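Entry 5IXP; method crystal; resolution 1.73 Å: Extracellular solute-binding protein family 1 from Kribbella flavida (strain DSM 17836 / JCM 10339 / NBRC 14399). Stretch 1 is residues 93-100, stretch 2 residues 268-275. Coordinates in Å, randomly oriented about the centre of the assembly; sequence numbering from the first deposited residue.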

# COMPACT_ATOMS: atom_id res chain seq x y z
N ASP A 93 -10.65 -8.97 -6.28
CA ASP A 93 -9.89 -10.16 -6.64
C ASP A 93 -8.39 -9.99 -6.37
O ASP A 93 -7.73 -10.93 -5.90
CB ASP A 93 -10.14 -10.54 -8.11
CG ASP A 93 -9.91 -9.37 -9.09
OD1 ASP A 93 -10.11 -9.61 -10.31
OD2 ASP A 93 -9.56 -8.24 -8.67
N TRP A 94 -7.85 -8.80 -6.60
CA TRP A 94 -6.42 -8.60 -6.34
C TRP A 94 -6.09 -8.64 -4.85
O TRP A 94 -4.97 -9.02 -4.48
CB TRP A 94 -5.94 -7.28 -6.96
CG TRP A 94 -6.66 -6.02 -6.55
CD1 TRP A 94 -7.71 -5.42 -7.20
CD2 TRP A 94 -6.35 -5.17 -5.44
NE1 TRP A 94 -8.08 -4.27 -6.55
CE2 TRP A 94 -7.26 -4.09 -5.46
CE3 TRP A 94 -5.39 -5.23 -4.42
CZ2 TRP A 94 -7.24 -3.07 -4.52
CZ3 TRP A 94 -5.36 -4.21 -3.48
CH2 TRP A 94 -6.28 -3.14 -3.54
N LYS A 95 -7.03 -8.27 -3.98
CA LYS A 95 -6.79 -8.39 -2.55
C LYS A 95 -6.66 -9.86 -2.15
O LYS A 95 -5.76 -10.22 -1.39
CB LYS A 95 -7.90 -7.70 -1.76
CG LYS A 95 -7.70 -7.73 -0.22
CD LYS A 95 -6.61 -6.76 0.22
CE LYS A 95 -6.46 -6.72 1.74
NZ LYS A 95 -5.42 -5.74 2.21
N VAL A 96 -7.55 -10.71 -2.67
CA VAL A 96 -7.46 -12.14 -2.37
C VAL A 96 -6.16 -12.72 -2.90
O VAL A 96 -5.49 -13.50 -2.22
CB VAL A 96 -8.67 -12.89 -2.96
CG1 VAL A 96 -8.54 -14.39 -2.71
CG2 VAL A 96 -9.97 -12.36 -2.40
N ALA A 97 -5.78 -12.32 -4.12
CA ALA A 97 -4.63 -12.92 -4.79
C ALA A 97 -3.35 -12.69 -4.01
O ALA A 97 -2.47 -13.56 -3.98
CB ALA A 97 -4.51 -12.36 -6.21
N SER A 98 -3.21 -11.52 -3.37
CA SER A 98 -1.97 -11.21 -2.67
C SER A 98 -1.75 -12.08 -1.45
O SER A 98 -0.62 -12.16 -0.96
CB SER A 98 -1.93 -9.73 -2.26
OG SER A 98 -1.97 -8.87 -3.39
N ALA A 99 -2.80 -12.73 -0.94
CA ALA A 99 -2.68 -13.67 0.17
C ALA A 99 -2.90 -15.11 -0.27
O ALA A 99 -3.22 -15.98 0.56
CB ALA A 99 -3.65 -13.30 1.30
N THR A 100 -2.75 -15.39 -1.56
CA THR A 100 -2.92 -16.73 -2.12
C THR A 100 -1.57 -17.24 -2.61
O THR A 100 -0.84 -16.51 -3.29
CB THR A 100 -3.93 -16.73 -3.26
OG1 THR A 100 -5.16 -16.17 -2.80
CG2 THR A 100 -4.20 -18.15 -3.77
N GLY A 268 -3.36 1.70 -8.73
CA GLY A 268 -2.27 1.33 -7.84
C GLY A 268 -2.77 1.14 -6.42
O GLY A 268 -3.76 1.76 -6.00
N ASN A 269 -2.09 0.29 -5.68
CA ASN A 269 -2.38 0.11 -4.26
C ASN A 269 -1.11 0.24 -3.45
O ASN A 269 -0.06 -0.29 -3.85
CB ASN A 269 -3.01 -1.23 -3.96
CG ASN A 269 -3.25 -1.42 -2.47
OD1 ASN A 269 -4.14 -0.79 -1.89
ND2 ASN A 269 -2.41 -2.23 -1.83
N TRP A 270 -1.21 0.92 -2.32
CA TRP A 270 -0.12 1.01 -1.35
C TRP A 270 -0.68 0.69 0.02
O TRP A 270 -1.39 1.50 0.61
CB TRP A 270 0.52 2.41 -1.38
CG TRP A 270 1.60 2.68 -0.37
CD1 TRP A 270 2.11 1.82 0.57
CD2 TRP A 270 2.31 3.91 -0.20
NE1 TRP A 270 3.09 2.45 1.31
CE2 TRP A 270 3.23 3.74 0.86
CE3 TRP A 270 2.27 5.15 -0.85
CZ2 TRP A 270 4.08 4.75 1.29
CZ3 TRP A 270 3.11 6.17 -0.41
CH2 TRP A 270 4.01 5.96 0.64
N GLY A 271 -0.37 -0.50 0.53
CA GLY A 271 -0.66 -0.85 1.92
C GLY A 271 -1.90 -1.70 2.09
O GLY A 271 -2.47 -2.23 1.13
N GLY A 272 -2.32 -1.82 3.34
CA GLY A 272 -3.41 -2.69 3.71
C GLY A 272 -2.90 -4.00 4.30
O GLY A 272 -1.74 -4.38 4.14
N SER A 273 -3.79 -4.70 5.01
CA SER A 273 -3.34 -5.83 5.81
C SER A 273 -4.27 -7.02 5.62
O SER A 273 -5.21 -7.00 4.81
CB SER A 273 -3.24 -5.45 7.29
OG SER A 273 -2.28 -4.43 7.48
N TYR A 274 -3.97 -8.08 6.37
CA TYR A 274 -4.66 -9.37 6.33
C TYR A 274 -4.69 -9.94 7.74
O TYR A 274 -3.81 -9.66 8.56
CB TYR A 274 -3.95 -10.41 5.42
CG TYR A 274 -3.96 -10.02 3.97
CD1 TYR A 274 -3.00 -9.16 3.46
CD2 TYR A 274 -4.95 -10.49 3.12
CE1 TYR A 274 -3.02 -8.77 2.14
CE2 TYR A 274 -4.98 -10.11 1.78
CZ TYR A 274 -4.01 -9.26 1.30
OH TYR A 274 -4.03 -8.86 -0.01
N LEU A 275 -5.73 -10.72 8.02
CA LEU A 275 -5.76 -11.56 9.21
C LEU A 275 -5.41 -12.98 8.81
O LEU A 275 -5.97 -13.52 7.84
CB LEU A 275 -7.14 -11.50 9.88
CG LEU A 275 -7.63 -10.09 10.23
CD1 LEU A 275 -8.96 -10.19 10.98
CD2 LEU A 275 -6.61 -9.33 11.06
O HOH W 1 -3.38 -5.02 0.54
O HOH W 2 -3.02 -6.32 -1.80

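A short helix and a strand far away in sequence can be joined by very few side chains, provided that one reaches across and another offers a surface and a polar tip to meet it. The contact between residues 93-100 and 268-275 of this solute-binding protein illustrates the principle. The helix and strand axes come no closer than 10.1 Å, with an angle of 61° between their directions, so the intervening space must be bridged by side chains; together the two stretches bury 336 Å².

The helix opens with Asp-93, which lies out of reach of the strand. Its carboxylate serves locally instead: OD2 accepts a weak hydrogen bond from the backbone N of Trp-94, 2.7 Å away. Trp-94 itself sets off sideways, yet with chi1 in the p well its large indole extends far enough for CH2 to come within 3.6 Å of OD1 of Asn-269. This is packing, made possible by the length of the ring system. Asn-269 is held in shape on its own side, where ND2 donates to Gly-271 O at 3.0 Å.

Lys-95 is the centre of the arrangement. Its CA-to-CB bond also points sideways, but the chain, with chi1 t, chi2 p and the last two angles t, carries the ammonium group to the strand, where NZ donates to Ser-273 O at 2.9 Å. The same nitrogen donates to a water, 2.7 Å from NZ, which in turn donates to Gly-271 O at 3.0 Å, so that one buried charge engages two carbonyls of the second stretch, one directly and one through solvent. Gly-272 lies beside this route. A CB there would sit 3.0 Å from Lys-95 NZ, a tight approach, and the backbone angles by themselves already call for glycine.

On its way, the lysine crosses the Tyr-274 ring. CE lies 3.9 Å from the centroid of that ring in a CH-pi contact, and NZ lies 4.2 Å from the same centroid in a cation-pi interaction. The aromatic face thus accommodates both the aliphatic and the charged parts of the chain. The tyrosine makes a second hydrogen bond in the other direction: Tyr-274 OH donates to Lys-95 O at 2.6 Å. Each residue therefore uses its polar end on a main-chain carbonyl of the other stretch.

Val-96 and Ala-97 point away and leave the contact to their neighbours. Ser-98 points toward the strand, and its CB lies 3.2 Å from Tyr-274 OH. A second water lies 3.2 Å from Ser-98 OG and donates to Tyr-274 OH at 3.3 Å.

Ala-99 follows, in the loop, and completes the enclosure. Its CB packs 3.5 Å from CE2 of Tyr-274, over the face opposite the lysine. The buried tyrosine is thus sandwiched between a methyl group and a lysine chain, while its hydroxyl is satisfied by the helix backbone. Thr-100 lies out of reach of the strand, and its OG1 instead donates to Val-96 O at 2.8 Å.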